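Local coordinates for interleukin-20 receptor subunit beta (Homo sapiens, PDB 6DF3), which pairs with IL20RA to form a receptor for IL19, IL20 and IL24, and with IL22RA1 to form one for IL20 and IL24, at residues C[34-39]-C[73-78]; C[130-135]-C[144-149]; C[170-175]-C[182-187]. The protein carries 1 engineered substitution. One frame throughout, in Å; residues are numbered along the deposited sequence.

Contact 1: C[34-39]-C[73-78]; sequences VEYQGE and VPYNLR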
ATOM      1  N   VAL C  34       6.402   2.512 -26.920  1.00 55.35           N
ATOM      2  CA  VAL C  34       5.283   1.706 -26.471  1.00 53.63           C
ATOM      3  C   VAL C  34       4.208   2.515 -25.711  1.00 53.95           C
ATOM      4  O   VAL C  34       4.555   3.327 -24.878  1.00 52.19           O
ATOM      5  CB  VAL C  34       5.759   0.585 -25.568  1.00 49.44           C
ATOM      6  CG1 VAL C  34       4.582  -0.237 -25.096  1.00 46.48           C
ATOM      7  CG2 VAL C  34       6.786  -0.247 -26.298  1.00 54.51           C
ATOM      8  N   GLU C  35       2.925   2.250 -25.992  1.00 51.34           N
ATOM      9  CA  GLU C  35       1.837   2.843 -25.219  1.00 50.76           C
ATOM     10  C   GLU C  35       0.829   1.774 -24.808  1.00 48.09           C
ATOM     11  O   GLU C  35       0.822   0.718 -25.414  1.00 48.52           O
ATOM     12  CB  GLU C  35       1.150   3.898 -26.034  1.00 52.38           C
ATOM     13  CG  GLU C  35       2.072   5.064 -26.284  1.00 55.32           C
ATOM     14  CD  GLU C  35       1.389   6.183 -27.057  1.00 61.97           C
ATOM     15  OE1 GLU C  35       0.308   5.944 -27.648  1.00 61.98           O
ATOM     16  OE2 GLU C  35       1.966   7.305 -27.100  1.00 72.46           O
ATOM     17  N   TYR C  36       0.003   2.052 -23.783  1.00 46.24           N
ATOM     18  CA  TYR C  36      -0.955   1.054 -23.248  1.00 42.28           C
ATOM     19  C   TYR C  36      -2.249   1.695 -22.860  1.00 43.97           C
ATOM     20  O   TYR C  36      -2.328   2.933 -22.739  1.00 45.71           O
ATOM     21  CB  TYR C  36      -0.366   0.371 -22.009  1.00 44.15           C
ATOM     22  CG  TYR C  36      -0.178   1.270 -20.768  1.00 40.99           C
ATOM     23  CD1 TYR C  36       0.913   2.047 -20.628  1.00 48.18           C
ATOM     24  CD2 TYR C  36      -1.142   1.336 -19.770  1.00 44.39           C
ATOM     25  CE1 TYR C  36       1.120   2.860 -19.497  1.00 47.57           C
ATOM     26  CE2 TYR C  36      -1.000   2.156 -18.642  1.00 42.92           C
ATOM     27  CZ  TYR C  36       0.143   2.907 -18.512  1.00 45.62           C
ATOM     28  OH  TYR C  36       0.290   3.759 -17.469  1.00 45.73           O
ATOM     29  N   GLN C  37      -3.260   0.860 -22.739  1.00 44.06           N
ATOM     30  CA  GLN C  37      -4.536   1.160 -22.115  1.00 44.97           C
ATOM     31  C   GLN C  37      -4.874   0.017 -21.193  1.00 45.12           C
ATOM     32  O   GLN C  37      -4.725  -1.168 -21.565  1.00 42.33           O
ATOM     33  CB  GLN C  37      -5.675   1.064 -23.139  1.00 46.81           C
ATOM     34  CG  GLN C  37      -5.562   2.084 -24.219  1.00 51.76           C
ATOM     35  CD  GLN C  37      -6.768   2.114 -25.146  1.00 49.89           C
ATOM     36  OE1 GLN C  37      -7.254   1.065 -25.554  1.00 50.48           O
ATOM     37  NE2 GLN C  37      -7.185   3.293 -25.535  1.00 48.15           N
ATOM     38  N   GLY C  38      -5.339   0.329 -20.002  1.00 43.53           N
ATOM     39  CA  GLY C  38      -5.965  -0.709 -19.165  1.00 42.83           C
ATOM     40  C   GLY C  38      -7.356  -0.877 -19.686  1.00 43.99           C
ATOM     41  O   GLY C  38      -7.787  -0.147 -20.585  1.00 41.86           O
ATOM     42  N   GLU C  39      -8.064  -1.828 -19.130  1.00 44.62           N
ATOM     43  CA  GLU C  39      -9.463  -2.030 -19.435  1.00 46.31           C
ATOM     44  C   GLU C  39     -10.335  -0.788 -19.171  1.00 48.20           C
ATOM     45  O   GLU C  39     -11.343  -0.588 -19.844  1.00 46.39           O
ATOM     46  CB  GLU C  39      -9.995  -3.176 -18.595  1.00 48.61           C
ATOM     47  CG  GLU C  39     -11.386  -3.576 -18.990  1.00 52.26           C
ATOM     48  CD  GLU C  39     -11.972  -4.727 -18.149  1.00 57.07           C
ATOM     49  OE1 GLU C  39     -11.484  -5.022 -17.019  1.00 57.77           O
ATOM     50  OE2 GLU C  39     -12.925  -5.375 -18.657  1.00 66.00           O
ATOM     51  N   VAL C  73      -6.469  -6.731 -14.667  1.00 41.71           N
ATOM     52  CA  VAL C  73      -7.442  -6.568 -15.714  1.00 42.57           C
ATOM     53  C   VAL C  73      -6.655  -6.653 -17.064  1.00 42.95           C
ATOM     54  O   VAL C  73      -5.386  -6.515 -17.075  1.00 41.45           O
ATOM     55  CB  VAL C  73      -8.172  -5.193 -15.609  1.00 43.66           C
ATOM     56  CG1 VAL C  73      -8.835  -4.981 -14.248  1.00 44.65           C
ATOM     57  CG2 VAL C  73      -7.234  -4.027 -15.874  1.00 41.19           C
ATOM     58  N   PRO C  74      -7.373  -6.901 -18.200  1.00 43.12           N
ATOM     59  CA  PRO C  74      -6.678  -6.951 -19.481  1.00 43.96           C
ATOM     60  C   PRO C  74      -6.251  -5.579 -19.943  1.00 44.95           C
ATOM     61  O   PRO C  74      -7.023  -4.655 -19.830  1.00 49.10           O
ATOM     62  CB  PRO C  74      -7.724  -7.537 -20.496  1.00 42.36           C
ATOM     63  CG  PRO C  74      -9.058  -7.387 -19.789  1.00 45.39           C
ATOM     64  CD  PRO C  74      -8.811  -7.227 -18.298  1.00 43.79           C
ATOM     65  N   TYR C  75      -5.066  -5.512 -20.547  1.00 42.32           N
ATOM     66  CA  TYR C  75      -4.408  -4.327 -21.029  1.00 42.17           C
ATOM     67  C   TYR C  75      -4.136  -4.492 -22.546  1.00 41.91           C
ATOM     68  O   TYR C  75      -3.693  -5.531 -22.983  1.00 42.51           O
ATOM     69  CB  TYR C  75      -3.040  -4.148 -20.303  1.00 41.32           C
ATOM     70  CG  TYR C  75      -3.095  -3.399 -19.026  1.00 40.06           C
ATOM     71  CD1 TYR C  75      -3.479  -4.046 -17.870  1.00 41.09           C
ATOM     72  CD2 TYR C  75      -2.754  -2.050 -18.956  1.00 37.41           C
ATOM     73  CE1 TYR C  75      -3.556  -3.368 -16.633  1.00 44.20           C
ATOM     74  CE2 TYR C  75      -2.835  -1.345 -17.729  1.00 40.71           C
ATOM     75  CZ  TYR C  75      -3.233  -2.003 -16.556  1.00 41.24           C
ATOM     76  OH  TYR C  75      -3.270  -1.405 -15.293  1.00 40.97           O
ATOM     77  N   ASN C  76      -4.396  -3.453 -23.299  1.00 42.60           N
ATOM     78  CA  ASN C  76      -3.942  -3.283 -24.631  1.00 43.31           C
ATOM     79  C   ASN C  76      -2.606  -2.622 -24.609  1.00 42.65           C
ATOM     80  O   ASN C  76      -2.357  -1.741 -23.806  1.00 41.24           O
ATOM     81  CB  ASN C  76      -4.909  -2.383 -25.423  1.00 46.19           C
ATOM     82  CG  ASN C  76      -6.324  -2.918 -25.441  1.00 48.12           C
ATOM     83  OD1 ASN C  76      -6.539  -4.113 -25.347  1.00 52.56           O
ATOM     84  ND2 ASN C  76      -7.295  -2.011 -25.504  1.00 48.11           N
ATOM     85  N   LEU C  77      -1.782  -3.008 -25.558  1.00 43.46           N
ATOM     86  CA  LEU C  77      -0.441  -2.475 -25.732  1.00 44.89           C
ATOM     87  C   LEU C  77      -0.236  -2.243 -27.242  1.00 48.22           C
ATOM     88  O   LEU C  77      -0.766  -2.974 -28.060  1.00 47.96           O
ATOM     89  CB  LEU C  77       0.528  -3.493 -25.204  1.00 48.07           C
ATOM     90  CG  LEU C  77       0.578  -3.616 -23.674  1.00 47.87           C
ATOM     91  CD1 LEU C  77       1.187  -4.959 -23.326  1.00 50.91           C
ATOM     92  CD2 LEU C  77       1.447  -2.490 -23.164  1.00 51.17           C
ATOM     93  N   ARG C  78       0.437  -1.154 -27.598  1.00 47.93           N
ATOM     94  CA  ARG C  78       0.813  -0.909 -28.960  1.00 51.15           C
ATOM     95  C   ARG C  78       2.213  -0.344 -29.070  1.00 52.86           C
ATOM     96  O   ARG C  78       2.702   0.329 -28.175  1.00 53.63           O
ATOM     97  CB  ARG C  78      -0.164   0.036 -29.612  1.00 52.51           C
ATOM     98  CG  ARG C  78      -0.216   1.413 -29.013  1.00 51.20           C
ATOM     99  CD  ARG C  78      -1.202   2.298 -29.792  1.00 51.69           C
ATOM    100  NE  ARG C  78      -1.058   3.686 -29.420  1.00 52.05           N
ATOM    101  CZ  ARG C  78      -1.829   4.658 -29.893  1.00 55.94           C
ATOM    102  NH1 ARG C  78      -2.764   4.418 -30.787  1.00 55.68           N
ATOM    103  NH2 ARG C  78      -1.647   5.882 -29.473  1.00 56.80           N
TER
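Glu35 and Arg78 form a salt bridge across two antiparallel strands, with Glu35 OE1 2.7 Å from Arg78 NH2. Glu35 OE1 lies in the guanidinium plane of Arg78, and carboxylate and guanidinium are nearly coplanar, 27° apart. Arg78 NE adds a weak bond to the same oxygen. Arg78 CG lies between the backbone N and the carbonyl carbon (chi1 64°), and the chain is extended from CG to NE. Trp49 and Trp90 both make cation-pi contacts with Arg78. On the same face of the sheet, Asn76 ND2 donates to Gln37 OE1 at 3.1 Å. ND2 lies in the Gln37 carbonyl plane and OE1 in the Asn76 amide plane, with the amide planes 37° apart. Gln37 NE2 bonds to the backbone oxygens of Ser46 and Ile48; Asn76 ND2 has a second hydrogen bond, with Ser42 OG. Backbone bonds at Glu35-Arg78 and Gln37-Asn76 join neighbouring strands 31-37 and 74-83 in a sheet of the N-terminal fibronectin type III domain. The opposite face carries the non-hydrogen-bonded pair Tyr36 and Leu77, with Leu77 CD2 3.6 Å from Tyr36 CB. Tyr36 CD2 sits at the edge of the Tyr75 ring, 3.8 Å from Tyr75 CE2. Gly38 CA lies over a face of that ring, 3.7 Å from its centroid, in a CH-pi contact. Tyr75 OH bonds to Thr70 N, while Tyr36 OH reaches a basic side chain on the chain of another protein.

Contact 2: C[130-135]-C[144-149]; sequences EFLVAY and EHVKMV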
ATOM      1  N   GLU C 130       4.402 -13.951  -1.712  1.00 72.35           N
ATOM      2  CA  GLU C 130       4.558 -14.650  -0.422  1.00 79.77           C
ATOM      3  C   GLU C 130       4.900 -16.161  -0.664  1.00 79.02           C
ATOM      4  O   GLU C 130       4.441 -16.788  -1.681  1.00 72.60           O
ATOM      5  CB  GLU C 130       3.278 -14.523   0.417  1.00 85.86           C
ATOM      6  CG  GLU C 130       3.009 -13.129   0.981  1.00 95.29           C
ATOM      7  CD  GLU C 130       1.584 -12.984   1.549  1.00102.02           C
ATOM      8  OE1 GLU C 130       1.334 -13.592   2.621  1.00 99.60           O
ATOM      9  OE2 GLU C 130       0.713 -12.300   0.908  1.00100.28           O
ATOM     10  N   PHE C 131       5.703 -16.711   0.264  1.00 75.90           N
ATOM     11  CA  PHE C 131       6.220 -18.108   0.196  1.00 77.34           C
ATOM     12  C   PHE C 131       5.570 -18.975   1.268  1.00 79.18           C
ATOM     13  O   PHE C 131       5.529 -18.603   2.460  1.00 78.66           O
ATOM     14  CB  PHE C 131       7.747 -18.200   0.368  1.00 76.63           C
ATOM     15  CG  PHE C 131       8.519 -17.477  -0.691  1.00 76.79           C
ATOM     16  CD1 PHE C 131       8.780 -16.113  -0.572  1.00 76.69           C
ATOM     17  CD2 PHE C 131       8.971 -18.150  -1.852  1.00 78.00           C
ATOM     18  CE1 PHE C 131       9.498 -15.430  -1.559  1.00 77.50           C
ATOM     19  CE2 PHE C 131       9.705 -17.480  -2.843  1.00 75.75           C
ATOM     20  CZ  PHE C 131       9.956 -16.118  -2.705  1.00 76.94           C
ATOM     21  N   LEU C 132       5.043 -20.100   0.799  1.00 78.49           N
ATOM     22  CA  LEU C 132       4.612 -21.220   1.610  1.00 80.86           C
ATOM     23  C   LEU C 132       5.702 -22.263   1.644  1.00 80.94           C
ATOM     24  O   LEU C 132       6.207 -22.683   0.622  1.00 81.64           O
ATOM     25  CB  LEU C 132       3.416 -21.865   0.962  1.00 81.38           C
ATOM     26  CG  LEU C 132       2.333 -22.334   1.888  1.00 86.41           C
ATOM     27  CD1 LEU C 132       1.168 -21.387   1.658  1.00 86.06           C
ATOM     28  CD2 LEU C 132       1.959 -23.813   1.646  1.00 88.62           C
ATOM     29  N   VAL C 133       6.060 -22.707   2.826  1.00 83.87           N
ATOM     30  CA  VAL C 133       7.089 -23.734   2.985  1.00 85.35           C
ATOM     31  C   VAL C 133       6.461 -24.851   3.785  1.00 88.53           C
ATOM     32  O   VAL C 133       5.956 -24.620   4.873  1.00 91.22           O
ATOM     33  CB  VAL C 133       8.365 -23.196   3.666  1.00 85.09           C
ATOM     34  CG1 VAL C 133       9.458 -24.256   3.701  1.00 87.05           C
ATOM     35  CG2 VAL C 133       8.873 -21.975   2.908  1.00 82.20           C
ATOM     36  N   ALA C 134       6.447 -26.045   3.205  1.00 90.87           N
ATOM     37  CA  ALA C 134       5.980 -27.254   3.885  1.00 94.77           C
ATOM     38  C   ALA C 134       7.206 -27.977   4.323  1.00 95.34           C
ATOM     39  O   ALA C 134       8.177 -28.088   3.545  1.00 91.26           O
ATOM     40  CB  ALA C 134       5.160 -28.147   2.963  1.00 96.82           C
ATOM     41  N   TYR C 135       7.176 -28.416   5.589  1.00 98.26           N
ATOM     42  CA  TYR C 135       8.212 -29.269   6.120  1.00101.80           C
ATOM     43  C   TYR C 135       7.689 -30.303   7.134  1.00106.43           C
ATOM     44  O   TYR C 135       6.669 -30.089   7.814  1.00105.92           O
ATOM     45  CB  TYR C 135       9.350 -28.430   6.721  1.00102.14           C
ATOM     46  CG  TYR C 135       9.032 -27.579   7.956  1.00104.03           C
ATOM     47  CD1 TYR C 135       9.151 -28.069   9.291  1.00108.68           C
ATOM     48  CD2 TYR C 135       8.678 -26.258   7.782  1.00101.58           C
ATOM     49  CE1 TYR C 135       8.863 -27.230  10.378  1.00109.93           C
ATOM     50  CE2 TYR C 135       8.404 -25.433   8.840  1.00102.83           C
ATOM     51  CZ  TYR C 135       8.497 -25.891  10.113  1.00105.71           C
ATOM     52  OH  TYR C 135       8.194 -24.900  11.014  1.00104.96           O
ATOM     53  N   GLU C 144       2.877 -32.613   8.127  1.00139.73           N
ATOM     54  CA  GLU C 144       3.673 -31.515   7.581  1.00135.81           C
ATOM     55  C   GLU C 144       3.164 -30.151   8.030  1.00132.38           C
ATOM     56  O   GLU C 144       1.986 -29.820   7.852  1.00134.57           O
ATOM     57  CB  GLU C 144       3.814 -31.601   6.033  1.00132.95           C
ATOM     58  CG  GLU C 144       2.629 -31.176   5.148  1.00132.30           C
ATOM     59  CD  GLU C 144       2.853 -31.511   3.653  1.00132.28           C
ATOM     60  OE1 GLU C 144       3.001 -32.721   3.302  1.00135.81           O
ATOM     61  OE2 GLU C 144       2.884 -30.568   2.822  1.00123.50           O
ATOM     62  N   HIS C 145       4.064 -29.373   8.628  1.00128.93           N
ATOM     63  CA  HIS C 145       3.750 -27.995   9.029  1.00125.77           C
ATOM     64  C   HIS C 145       3.977 -27.027   7.858  1.00118.09           C
ATOM     65  O   HIS C 145       4.383 -27.423   6.767  1.00112.63           O
ATOM     66  CB  HIS C 145       4.569 -27.585  10.257  1.00127.72           C
ATOM     67  CG  HIS C 145       4.573 -28.612  11.339  1.00130.89           C
ATOM     68  ND1 HIS C 145       5.632 -29.469  11.537  1.00133.37           N
ATOM     69  CD2 HIS C 145       3.632 -28.952  12.248  1.00134.74           C
ATOM     70  CE1 HIS C 145       5.354 -30.280  12.545  1.00138.27           C
ATOM     71  NE2 HIS C 145       4.146 -29.986  12.995  1.00139.53           N
ATOM     72  N   VAL C 146       3.685 -25.758   8.107  1.00116.55           N
ATOM     73  CA  VAL C 146       3.678 -24.728   7.085  1.00112.61           C
ATOM     74  C   VAL C 146       4.109 -23.391   7.705  1.00109.59           C
ATOM     75  O   VAL C 146       3.351 -22.824   8.488  1.00112.98           O
ATOM     76  CB  VAL C 146       2.263 -24.636   6.433  1.00109.64           C
ATOM     77  CG1 VAL C 146       1.995 -23.261   5.826  1.00106.45           C
ATOM     78  CG2 VAL C 146       2.086 -25.745   5.399  1.00108.36           C
ATOM     79  N   LYS C 147       5.307 -22.906   7.349  1.00104.44           N
ATOM     80  CA  LYS C 147       5.740 -21.529   7.658  1.00100.18           C
ATOM     81  C   LYS C 147       5.659 -20.592   6.444  1.00 94.27           C
ATOM     82  O   LYS C 147       6.330 -20.793   5.433  1.00 88.26           O
ATOM     83  CB  LYS C 147       7.169 -21.527   8.224  1.00101.80           C
ATOM     84  CG  LYS C 147       7.563 -20.213   8.901  1.00102.43           C
ATOM     85  CD  LYS C 147       8.906 -20.290   9.624  1.00106.88           C
ATOM     86  CE  LYS C 147       8.823 -19.780  11.072  1.00111.74           C
ATOM     87  NZ  LYS C 147       8.413 -18.335  11.166  1.00111.24           N
ATOM     88  N   MET C 148       4.831 -19.565   6.564  1.00 94.64           N
ATOM     89  CA  MET C 148       4.790 -18.458   5.614  1.00 93.01           C
ATOM     90  C   MET C 148       6.040 -17.626   5.813  1.00 91.99           C
ATOM     91  O   MET C 148       6.316 -17.201   6.963  1.00 93.09           O
ATOM     92  CB  MET C 148       3.572 -17.561   5.835  1.00 96.58           C
ATOM     93  CG  MET C 148       2.231 -18.270   5.724  1.00104.11           C
ATOM     94  SD  MET C 148       1.938 -19.082   4.128  1.00121.59           S
ATOM     95  CE  MET C 148       0.157 -19.369   4.246  1.00118.73           C
ATOM     96  N   VAL C 149       6.802 -17.433   4.722  1.00 85.01           N
ATOM     97  CA  VAL C 149       8.016 -16.598   4.703  1.00 84.46           C
ATOM     98  C   VAL C 149       7.837 -15.392   3.774  1.00 84.22           C
ATOM     99  O   VAL C 149       7.554 -15.530   2.552  1.00 76.40           O
ATOM    100  CB  VAL C 149       9.279 -17.371   4.262  1.00 84.95           C
ATOM    101  CG1 VAL C 149      10.497 -16.457   4.327  1.00 86.76           C
ATOM    102  CG2 VAL C 149       9.551 -18.583   5.131  1.00 88.77           C
TER
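Glu144 brings one carboxylate oxygen, OE2, to Ala134 CB, 3.3 Å away. His145 pairs with Tyr135 through the backbone, and His145 N donates to Tyr135 O at 2.8 Å. On the face with Tyr135, His145 CB sits over one side of that ring, near its rim. The two rings meet obliquely, with planes 55° apart. His145 ND1 is buried here without a polar partner. Val146 turns to the other face of the sheet, where its CG1 touches Leu132 CG at 4.1 Å. The segments are the two arms of a beta hairpin, strands 130-137 and 145-149, in the second fibronectin type III domain. Strand 145-149 is outermost in its sheet within this chain. Lys147 CB approaches the edge of the Tyr135 ring, 4.1 Å from Tyr135 CE2, while Lys147 NZ bonds to the backbone of another protein's chain. The bend at chi2 (-58°) places Met148 SD 3.5 Å from Leu132 CD1. Val149 N donates to Phe131 O at 2.8 Å, and Val149 O lies in plane at the edge of the Phe131 ring. Val149 CG2 meets Val133 CG2 at 4.1 Å, and both side chains pack on Leu122 of strand 117-122.

Contact 3: C[170-175]-C[182-187]; sequences KAETFV and SAFSQT. Unlike the reference sequence in segment 170-175: Glu172 (reference Gln).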
ATOM      1  N   LYS C 170       9.839 -28.557   0.951  1.00 95.31           N
ATOM      2  CA  LYS C 170       9.563 -28.023  -0.362  1.00 91.81           C
ATOM      3  C   LYS C 170       8.874 -26.644  -0.159  1.00 89.13           C
ATOM      4  O   LYS C 170       8.287 -26.394   0.910  1.00 88.76           O
ATOM      5  CB  LYS C 170       8.653 -28.956  -1.164  1.00 91.60           C
ATOM      6  CG  LYS C 170       7.330 -29.219  -0.464  1.00 95.10           C
ATOM      7  CD  LYS C 170       6.390 -30.112  -1.235  1.00 97.83           C
ATOM      8  CE  LYS C 170       5.058 -30.246  -0.507  1.00100.37           C
ATOM      9  NZ  LYS C 170       4.079 -31.047  -1.290  1.00101.29           N
ATOM     10  N   ALA C 171       8.917 -25.813  -1.198  1.00 81.40           N
ATOM     11  CA  ALA C 171       8.437 -24.427  -1.148  1.00 80.16           C
ATOM     12  C   ALA C 171       7.686 -24.025  -2.419  1.00 77.87           C
ATOM     13  O   ALA C 171       8.005 -24.448  -3.534  1.00 75.37           O
ATOM     14  CB  ALA C 171       9.595 -23.469  -0.907  1.00 77.91           C
ATOM     15  N   GLU C 172       6.732 -23.139  -2.225  1.00 77.11           N
ATOM     16  CA  GLU C 172       5.724 -22.764  -3.188  1.00 74.06           C
ATOM     17  C   GLU C 172       5.617 -21.238  -3.074  1.00 73.29           C
ATOM     18  O   GLU C 172       5.986 -20.668  -2.047  1.00 70.07           O
ATOM     19  CB  GLU C 172       4.449 -23.402  -2.642  1.00 78.26           C
ATOM     20  CG  GLU C 172       3.264 -23.530  -3.545  1.00 79.09           C
ATOM     21  CD  GLU C 172       1.964 -23.840  -2.787  1.00 84.18           C
ATOM     22  OE1 GLU C 172       1.004 -24.307  -3.443  1.00 89.26           O
ATOM     23  OE2 GLU C 172       1.862 -23.621  -1.559  1.00 83.49           O
ATOM     24  N   THR C 173       5.017 -20.600  -4.065  1.00 68.46           N
ATOM     25  CA  THR C 173       4.971 -19.171  -4.145  1.00 69.73           C
ATOM     26  C   THR C 173       3.439 -18.831  -4.151  1.00 69.50           C
ATOM     27  O   THR C 173       2.624 -19.686  -4.542  1.00 70.06           O
ATOM     28  CB  THR C 173       5.725 -18.846  -5.439  1.00 72.74           C
ATOM     29  OG1 THR C 173       6.879 -18.019  -5.219  1.00 73.98           O
ATOM     30  CG2 THR C 173       4.806 -18.343  -6.445  1.00 67.45           C
ATOM     31  N   PHE C 174       3.055 -17.635  -3.672  1.00 69.81           N
ATOM     32  CA  PHE C 174       1.641 -17.138  -3.667  1.00 68.99           C
ATOM     33  C   PHE C 174       1.616 -15.648  -3.983  1.00 66.11           C
ATOM     34  O   PHE C 174       2.412 -14.925  -3.427  1.00 63.75           O
ATOM     35  CB  PHE C 174       0.924 -17.313  -2.319  1.00 71.45           C
ATOM     36  CG  PHE C 174      -0.469 -16.721  -2.295  1.00 71.71           C
ATOM     37  CD1 PHE C 174      -1.514 -17.300  -3.026  1.00 72.79           C
ATOM     38  CD2 PHE C 174      -0.741 -15.562  -1.571  1.00 75.81           C
ATOM     39  CE1 PHE C 174      -2.810 -16.749  -3.026  1.00 76.09           C
ATOM     40  CE2 PHE C 174      -2.034 -15.002  -1.553  1.00 77.43           C
ATOM     41  CZ  PHE C 174      -3.078 -15.589  -2.279  1.00 75.73           C
ATOM     42  N   VAL C 175       0.682 -15.239  -4.856  1.00 62.06           N
ATOM     43  CA  VAL C 175       0.608 -13.905  -5.468  1.00 59.96           C
ATOM     44  C   VAL C 175      -0.824 -13.359  -5.228  1.00 60.36           C
ATOM     45  O   VAL C 175      -1.799 -13.694  -5.978  1.00 59.25           O
ATOM     46  CB  VAL C 175       0.963 -13.972  -7.006  1.00 63.20           C
ATOM     47  CG1 VAL C 175       0.781 -12.612  -7.695  1.00 64.38           C
ATOM     48  CG2 VAL C 175       2.414 -14.404  -7.221  1.00 62.05           C
ATOM     49  N   SER C 182       2.122 -20.998  -7.225  1.00 67.89           N
ATOM     50  CA  SER C 182       2.957 -21.902  -8.034  1.00 69.57           C
ATOM     51  C   SER C 182       2.890 -23.390  -7.593  1.00 73.72           C
ATOM     52  O   SER C 182       2.372 -23.738  -6.532  1.00 73.17           O
ATOM     53  CB  SER C 182       4.438 -21.482  -8.019  1.00 68.72           C
ATOM     54  OG  SER C 182       5.142 -21.920  -6.864  1.00 70.80           O
ATOM     55  N   ALA C 183       3.448 -24.254  -8.435  1.00 73.69           N
ATOM     56  CA  ALA C 183       3.735 -25.648  -8.085  1.00 76.04           C
ATOM     57  C   ALA C 183       4.760 -25.630  -6.958  1.00 77.35           C
ATOM     58  O   ALA C 183       5.492 -24.650  -6.811  1.00 75.54           O
ATOM     59  CB  ALA C 183       4.317 -26.407  -9.301  1.00 73.98           C
ATOM     60  N   PHE C 184       4.838 -26.716  -6.190  1.00 83.62           N
ATOM     61  CA  PHE C 184       5.928 -26.885  -5.222  1.00 85.06           C
ATOM     62  C   PHE C 184       7.259 -27.091  -5.938  1.00 84.92           C
ATOM     63  O   PHE C 184       7.294 -27.594  -7.053  1.00 88.93           O
ATOM     64  CB  PHE C 184       5.641 -28.041  -4.257  1.00 89.86           C
ATOM     65  CG  PHE C 184       4.657 -27.675  -3.190  1.00 92.31           C
ATOM     66  CD1 PHE C 184       5.097 -27.065  -1.991  1.00 93.21           C
ATOM     67  CD2 PHE C 184       3.292 -27.864  -3.383  1.00 92.89           C
ATOM     68  CE1 PHE C 184       4.195 -26.696  -1.000  1.00 93.46           C
ATOM     69  CE2 PHE C 184       2.382 -27.493  -2.382  1.00 95.16           C
ATOM     70  CZ  PHE C 184       2.836 -26.919  -1.185  1.00 93.62           C
ATOM     71  N   SER C 185       8.352 -26.668  -5.311  1.00 82.79           N
ATOM     72  CA  SER C 185       9.696 -26.987  -5.801  1.00 84.77           C
ATOM     73  C   SER C 185      10.011 -28.469  -5.505  1.00 89.57           C
ATOM     74  O   SER C 185       9.246 -29.148  -4.790  1.00 90.40           O
ATOM     75  CB  SER C 185      10.742 -26.124  -5.104  1.00 83.10           C
ATOM     76  OG  SER C 185      10.789 -26.454  -3.708  1.00 82.34           O
ATOM     77  N   GLN C 186      11.156 -28.939  -6.000  1.00 91.48           N
ATOM     78  CA  GLN C 186      11.644 -30.272  -5.640  1.00 98.46           C
ATOM     79  C   GLN C 186      11.808 -30.385  -4.105  1.00 99.81           C
ATOM     80  O   GLN C 186      12.321 -29.461  -3.466  1.00 98.56           O
ATOM     81  CB  GLN C 186      13.000 -30.548  -6.315  1.00102.96           C
ATOM     82  CG  GLN C 186      12.911 -31.104  -7.739  1.00108.59           C
ATOM     83  CD  GLN C 186      13.144 -32.616  -7.823  1.00113.93           C
ATOM     84  OE1 GLN C 186      13.564 -33.262  -6.849  1.00115.05           O
ATOM     85  NE2 GLN C 186      12.884 -33.180  -9.003  1.00116.61           N
ATOM     86  N   THR C 187      11.374 -31.508  -3.526  1.00101.35           N
ATOM     87  CA  THR C 187      11.631 -31.782  -2.117  1.00102.84           C
ATOM     88  C   THR C 187      13.123 -31.988  -1.915  1.00107.20           C
ATOM     89  O   THR C 187      13.780 -32.676  -2.688  1.00106.41           O
ATOM     90  CB  THR C 187      10.867 -33.003  -1.578  1.00105.27           C
ATOM     91  OG1 THR C 187       9.470 -32.753  -1.650  1.00102.61           O
ATOM     92  CG2 THR C 187      11.211 -33.283  -0.097  1.00108.64           C
TER
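A beta hairpin of the second fibronectin type III domain brings Lys170 and Glu172 onto the two faces of the Phe184 ring. Lys170 comes over one face. Its CG lies between the backbone N and the carbonyl carbon (chi1 58°), and the chain is extended from there. Lys170 CE sits 3.6 Å from the Phe184 ring centroid, offset toward the rim, in a CH-pi contact. Lys170 NZ lies 3.9 Å from the Phe184 centroid and 11° off the ring normal, a cation-pi contact. Glu172, which differs from the reference sequence, takes the opposite face. Its carboxylate stacks on the ring with the planes 19° apart, and Glu172 OE2 is 3.5 Å from Phe184 CZ. Glu172 CB adds a CH-pi contact to the same face. The ring is thus held between an acidic and a basic side chain. The hairpin arms are strands 167-175 and 180-189, and residues 182-187 run irregularly within the second arm. Two serine hydroxyls take places in the bonding that links the arms. Ser182 OG accepts from Thr173 N at 3.1 Å and donates to Ala183 O. Ser185 OG accepts from Ala171 N at 3.2 Å. Backbone bonds run the other way: Ser182 N donates to Thr173 O, and Ser185 N to Ala171 O at 2.9 Å. Thr173 CG2 packs against Ser182 CB at 3.5 Å. Met109 of strand 109-114 touches both Ala171 and Ser185.

How the contacts relate
From the N terminus, contact 1 comes first. It closes a loop of 33 residues that includes most of helix 39-44, within the first fibronectin type III domain. The chain then passes into the second domain. There contact 2 closes a short hairpin, and contact 3 closes another after it. The three follow in series; none nests or crosses. Contact 1 lies on the opposite side of the chain's centre from the other two, its centre 36 Å from that of contact 2. Contacts 2 and 3 touch, since strands 130-137 and 167-175 are neighbours. Probable hydrogen bonds from Phe174 N to Glu130 O and Glu172 N to Leu132 O join the hairpins into one four-stranded sheet.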